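Local coordinates for flavoprotein (Thermotoga maritima, PDB 5V8S) that probably acts as an oxidoreductase, passing electrons between bound FMN and a di-iron centre, at residues D273-V279 with G326-E331; P354-F358 with A401-L405. The protein carries 1 engineered substitution. One frame throughout, in Å; residues are numbered along the deposited sequence. Where two conformers were deposited one is given.

Contact 1: D273-V279 with G326-E331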
loop_
_atom_site.group_PDB
_atom_site.type_symbol
_atom_site.label_atom_id
_atom_site.label_comp_id
_atom_site.label_asym_id
_atom_site.label_seq_id
_atom_site.Cartn_x
_atom_site.Cartn_y
_atom_site.Cartn_z
ATOM N N ASP A 273 -9.138 -7.763 5.943
ATOM C CA ASP A 273 -8.289 -8.501 5.016
ATOM C C ASP A 273 -8.564 -9.991 5.161
ATOM O O ASP A 273 -8.552 -10.526 6.275
ATOM C CB ASP A 273 -6.779 -8.155 5.146
ATOM C CG ASP A 273 -6.176 -8.421 6.540
ATOM O OD1 ASP A 273 -6.910 -8.675 7.519
ATOM O OD2 ASP A 273 -4.907 -8.356 6.633
ATOM N N SER A 274 -8.818 -10.654 4.032
ATOM C CA SER A 274 -9.173 -12.063 4.016
ATOM C C SER A 274 -8.110 -12.716 3.153
ATOM O O SER A 274 -8.173 -12.631 1.917
ATOM C CB SER A 274 -10.583 -12.236 3.480
ATOM O OG SER A 274 -10.946 -13.594 3.489
ATOM N N MET A 275 -7.102 -13.305 3.827
ATOM C CA MET A 275 -5.976 -13.935 3.148
ATOM C C MET A 275 -6.414 -15.184 2.417
ATOM O O MET A 275 -5.882 -15.473 1.344
ATOM C CB MET A 275 -4.870 -14.284 4.152
ATOM C CG MET A 275 -4.021 -13.080 4.619
ATOM S SD MET A 275 -2.817 -13.385 5.973
ATOM C CE MET A 275 -1.641 -14.430 5.123
ATOM N N TYR A 276 -7.393 -15.929 2.974
ATOM C CA TYR A 276 -7.831 -17.198 2.402
ATOM C C TYR A 276 -9.332 -17.397 2.310
ATOM O O TYR A 276 -9.739 -18.394 1.715
ATOM C CB TYR A 276 -7.288 -18.414 3.187
ATOM C CG TYR A 276 -5.844 -18.297 3.630
ATOM C CD1 TYR A 276 -4.807 -18.303 2.708
ATOM C CD2 TYR A 276 -5.521 -18.193 4.975
ATOM C CE1 TYR A 276 -3.506 -18.156 3.104
ATOM C CE2 TYR A 276 -4.218 -18.057 5.391
ATOM C CZ TYR A 276 -3.212 -18.036 4.452
ATOM O OH TYR A 276 -1.922 -17.899 4.878
ATOM N N GLY A 277 -10.165 -16.548 2.910
ATOM C CA GLY A 277 -11.611 -16.740 2.902
ATOM C C GLY A 277 -12.245 -16.987 4.261
ATOM O O GLY A 277 -13.466 -16.802 4.409
ATOM N N PHE A 278 -11.468 -17.316 5.281
ATOM C CA PHE A 278 -12.033 -17.510 6.613
ATOM C C PHE A 278 -12.486 -16.195 7.242
ATOM O O PHE A 278 -13.546 -16.140 7.880
ATOM C CB PHE A 278 -11.027 -18.224 7.494
ATOM C CG PHE A 278 -10.755 -19.622 7.047
ATOM C CD1 PHE A 278 -11.644 -20.629 7.333
ATOM C CD2 PHE A 278 -9.639 -19.921 6.306
ATOM C CE1 PHE A 278 -11.422 -21.909 6.909
ATOM C CE2 PHE A 278 -9.403 -21.227 5.881
ATOM C CZ PHE A 278 -10.301 -22.208 6.185
ATOM N N VAL A 279 -11.706 -15.123 7.088
ATOM C CA VAL A 279 -12.157 -13.822 7.575
ATOM C C VAL A 279 -13.405 -13.379 6.823
ATOM O O VAL A 279 -14.371 -12.888 7.420
ATOM C CB VAL A 279 -11.023 -12.792 7.477
ATOM C CG1 VAL A 279 -11.530 -11.430 7.878
ATOM C CG2 VAL A 279 -9.845 -13.192 8.366
ATOM N N GLY A 326 -11.765 -6.707 10.531
ATOM C CA GLY A 326 -11.507 -8.136 10.475
ATOM C C GLY A 326 -10.048 -8.347 10.097
ATOM O O GLY A 326 -9.609 -7.855 9.052
ATOM N N VAL A 327 -9.295 -9.065 10.931
ATOM C CA VAL A 327 -7.840 -9.083 10.882
ATOM C C VAL A 327 -7.354 -10.522 10.709
ATOM O O VAL A 327 -7.568 -11.370 11.587
ATOM C CB VAL A 327 -7.247 -8.462 12.156
ATOM C CG1 VAL A 327 -5.755 -8.490 12.099
ATOM C CG2 VAL A 327 -7.787 -7.045 12.358
ATOM N N SER A 328 -6.698 -10.790 9.580
ATOM C CA SER A 328 -5.928 -12.020 9.415
ATOM C C SER A 328 -4.637 -11.952 10.216
ATOM O O SER A 328 -3.960 -10.918 10.255
ATOM C CB SER A 328 -5.527 -12.218 7.955
ATOM O OG SER A 328 -6.635 -12.387 7.079
ATOM N N THR A 329 -4.235 -13.102 10.755
ATOM C CA THR A 329 -3.016 -13.178 11.535
ATOM C C THR A 329 -2.231 -14.389 11.048
ATOM O O THR A 329 -1.403 -14.243 10.153
ATOM C CB THR A 329 -3.330 -13.247 13.031
ATOM O OG1 THR A 329 -4.101 -14.424 13.291
ATOM C CG2 THR A 329 -4.104 -12.003 13.499
ATOM N N TYR A 330 -2.518 -15.590 11.572
ATOM C CA TYR A 330 -1.754 -16.791 11.232
ATOM C C TYR A 330 -0.309 -16.639 11.714
ATOM O O TYR A 330 -0.069 -16.657 12.925
ATOM C CB TYR A 330 -1.888 -17.116 9.731
ATOM C CG TYR A 330 -3.351 -17.197 9.288
ATOM C CD1 TYR A 330 -4.102 -18.336 9.534
ATOM C CD2 TYR A 330 -3.982 -16.120 8.653
ATOM C CE1 TYR A 330 -5.429 -18.419 9.153
ATOM C CE2 TYR A 330 -5.331 -16.191 8.272
ATOM C CZ TYR A 330 -6.038 -17.347 8.517
ATOM O OH TYR A 330 -7.374 -17.432 8.151
ATOM N N GLU A 331 0.651 -16.462 10.792
ATOM C CA GLU A 331 2.059 -16.336 11.166
ATOM C C GLU A 331 2.406 -14.997 11.825
ATOM O O GLU A 331 3.382 -14.932 12.585
ATOM C CB GLU A 331 2.949 -16.554 9.928
ATOM C CG GLU A 331 2.918 -15.422 8.877
ATOM C CD GLU A 331 1.668 -15.490 7.983
ATOM O OE1 GLU A 331 0.792 -16.355 8.247
ATOM O OE2 GLU A 331 1.572 -14.698 7.004
HETATM O O HOH W 1 -3.951 -8.559 9.229
#

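Contact 2: P354-F358 with A401-L405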
loop_
_atom_site.group_PDB
_atom_site.type_symbol
_atom_site.label_atom_id
_atom_site.label_comp_id
_atom_site.label_asym_id
_atom_site.label_seq_id
_atom_site.Cartn_x
_atom_site.Cartn_y
_atom_site.Cartn_z
ATOM N N PRO A 354 -16.510 4.100 18.685
ATOM C CA PRO A 354 -16.425 2.688 19.065
ATOM C C PRO A 354 -16.018 1.803 17.902
ATOM O O PRO A 354 -16.314 2.078 16.737
ATOM C CB PRO A 354 -17.844 2.361 19.523
ATOM C CG PRO A 354 -18.699 3.394 18.902
ATOM C CD PRO A 354 -17.894 4.610 18.704
ATOM N N VAL A 355 -15.353 0.701 18.251
ATOM C CA VAL A 355 -14.812 -0.245 17.284
ATOM C C VAL A 355 -15.078 -1.661 17.775
ATOM O O VAL A 355 -15.012 -1.934 18.976
ATOM C CB VAL A 355 -13.291 -0.028 17.102
ATOM C CG1 VAL A 355 -12.639 -1.094 16.234
ATOM C CG2 VAL A 355 -13.032 1.382 16.540
ATOM N N LEU A 356 -15.363 -2.562 16.840
ATOM C CA LEU A 356 -15.308 -3.999 17.083
ATOM C C LEU A 356 -14.125 -4.565 16.320
ATOM O O LEU A 356 -13.893 -4.187 15.169
ATOM C CB LEU A 356 -16.550 -4.717 16.551
ATOM C CG LEU A 356 -17.899 -4.371 17.176
ATOM C CD1 LEU A 356 -19.018 -5.125 16.473
ATOM C CD2 LEU A 356 -17.882 -4.660 18.676
ATOM N N VAL A 357 -13.406 -5.501 16.943
ATOM C CA VAL A 357 -12.304 -6.202 16.300
ATOM C C VAL A 357 -12.655 -7.680 16.241
ATOM O O VAL A 357 -13.045 -8.273 17.255
ATOM C CB VAL A 357 -10.967 -5.985 17.032
ATOM C CG1 VAL A 357 -9.846 -6.816 16.352
ATOM C CG2 VAL A 357 -10.611 -4.511 17.068
ATOM N N PHE A 358 -12.580 -8.242 15.044
ATOM C CA PHE A 358 -12.625 -9.677 14.812
ATOM C C PHE A 358 -11.247 -10.078 14.310
ATOM O O PHE A 358 -10.712 -9.455 13.392
ATOM C CB PHE A 358 -13.670 -10.028 13.739
ATOM C CG PHE A 358 -15.102 -9.747 14.132
ATOM C CD1 PHE A 358 -15.604 -8.464 14.117
ATOM C CD2 PHE A 358 -15.960 -10.776 14.466
ATOM C CE1 PHE A 358 -16.930 -8.218 14.466
ATOM C CE2 PHE A 358 -17.278 -10.532 14.817
ATOM C CZ PHE A 358 -17.767 -9.255 14.819
ATOM N N ALA A 401 -21.408 -9.578 19.427
ATOM C CA ALA A 401 -20.581 -8.401 19.193
ATOM C C ALA A 401 -21.400 -7.297 18.549
ATOM O O ALA A 401 -21.303 -6.135 18.943
ATOM C CB ALA A 401 -19.389 -8.757 18.309
ATOM N N ILE A 402 -22.192 -7.640 17.536
ATOM C CA ILE A 402 -23.016 -6.626 16.888
ATOM C C ILE A 402 -24.044 -6.062 17.868
ATOM O O ILE A 402 -24.318 -4.855 17.871
ATOM C CB ILE A 402 -23.666 -7.181 15.605
ATOM C CG1 ILE A 402 -22.617 -7.787 14.662
ATOM C CG2 ILE A 402 -24.451 -6.079 14.903
ATOM C CD1 ILE A 402 -21.434 -6.910 14.363
ATOM N N SER A 403 -24.628 -6.916 18.717
ATOM C CA SER A 403 -25.557 -6.422 19.735
ATOM C C SER A 403 -24.871 -5.479 20.716
ATOM O O SER A 403 -25.464 -4.486 21.153
ATOM C CB SER A 403 -26.176 -7.587 20.497
ATOM O OG SER A 403 -27.019 -8.352 19.661
ATOM N N LEU A 404 -23.628 -5.781 21.088
ATOM C CA LEU A 404 -22.878 -4.892 21.970
ATOM C C LEU A 404 -22.693 -3.526 21.327
ATOM O O LEU A 404 -22.865 -2.486 21.983
ATOM C CB LEU A 404 -21.524 -5.528 22.283
ATOM C CG LEU A 404 -20.638 -4.851 23.324
ATOM C CD1 LEU A 404 -21.301 -4.913 24.683
ATOM C CD2 LEU A 404 -19.264 -5.514 23.348
ATOM N N LEU A 405 -22.367 -3.512 20.032
ATOM C CA LEU A 405 -22.218 -2.256 19.303
ATOM C C LEU A 405 -23.533 -1.482 19.257
ATOM O O LEU A 405 -23.554 -0.262 19.458
ATOM C CB LEU A 405 -21.720 -2.559 17.890
ATOM C CG LEU A 405 -21.501 -1.321 17.031
ATOM C CD1 LEU A 405 -20.449 -0.419 17.666
ATOM C CD2 LEU A 405 -21.094 -1.702 15.629
#

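Contact 1: D273-V279 with G326-E331
Asp273 N donates to Gly326 O (3.1 Å) where the parallel neighbouring strands 267-273 and 322-327 run out, and past this bond the two chains leave the sheet as facing loops. Ser328 then takes over. Its backbone N gives an almost straight bond, 172° at the hydrogen, to Asp273 OD1 (3.0 Å), arriving on the syn side of the carboxylate but tilted out of its plane. Its hydroxyl OG, set opposite the carbonyl carbon and beside its own backbone N (chi1 -63°), donates to Asp273 O at 2.8 Å from well above the carbonyl plane, and accepts a weak bond from Met275 N. A water donates to both Asp273 OD2 and Ser328 O; in the conformer described, both carboxylate oxygens thus link Asp273 to Ser328, OD2 through the water. Farther out, Tyr276 sets its edge on the face of Tyr330 in a T-shaped pair, centroids 5.0 Å apart and planes at 71°, with Tyr276 CE2 over the ring centre. Met275 SD lies obliquely beside Tyr330, 4.0 Å from its CD2, a Met-aromatic contact. Tyr276 OH makes a weak hydrogen bond to Glu99 of the second subunit, a di-iron ligand-pocket residue. Loops at these strand ends are where flavodoxin-like domains hold FMN, consistent with a flavin site facing the partner's di-iron centre.

Contact 2: P354-F358 with A401-L405
Leu356 reaches down from strand 354-358 onto helix 401-405, and most of the contact gathers round its CD1. Strand and helix segments run antiparallel, 174° between their directions, with axes 9.3 Å apart at closest approach. The Leu356 side chain leaves with CG opposite the carbonyl carbon (chi1 -64°), and CD1 then extends anti to CA (chi2 177°), which carries that methyl to the helix surface. There several groups of the helix close round it. The end of Leu356 points at Ile402 CD1, 3.7 Å from its own CD1, while the isoleucine chain comes across it at about a right angle. Beside them, Leu405 CB lies 4.0 Å from Leu356 CD1, one helical turn along from Ala401. The same methyl also rests 3.5 Å from Ala401 O, a carbonyl already engaged within the helix by Leu405 N (3.0 Å), so this polar atom can sit under a leucine without lacking a partner. Phe358 comes in two residues further along the strand and brings the end of its ring: CZ is 3.9 Å from Ala401 CB, which approaches obliquely, while Ile402 CD1 stands at the ring's edge, near its plane. At the other end, Pro354 CB touches Leu405 CD1 at 4.2 Å, a lighter contact at the margin. Pro354, Leu356 and Phe358 thus supply the helix side of the strand, whereas Val355 points away from this helix and packs on Phe325, and Val357 packs on Phe385. The strand lies between 322-327 and 381-388 in the parallel five-stranded sheet of the flavodoxin-like domain. Helix 395-409, which follows the last strand, shares this face of the sheet with helix 278-292: Phe358 reaches Val282 and Met283 there, and Ile402 touches Ser289 and Leu290.

Both contacts belong to the flavodoxin-like domain and draw on the same parallel sheet, where strands 322-327 and 354-360 are neighbours; they meet directly through a probable hydrogen bond from Val327 N to Phe358 O. Contact 1 lies where strands give way to loops, and contact 2 on the body of the sheet, under its C-terminal helix. Both are largely buried, but contact 1 owes part of that to the second subunit, whereas no other chain touches contact 2. Their chemistry follows: serine, aspartate, water and tyrosines organise the loops, while aliphatic groups and one phenylalanine fill the strand-helix interface. Helix 278-292, which begins within contact 1, also flanks contact 2.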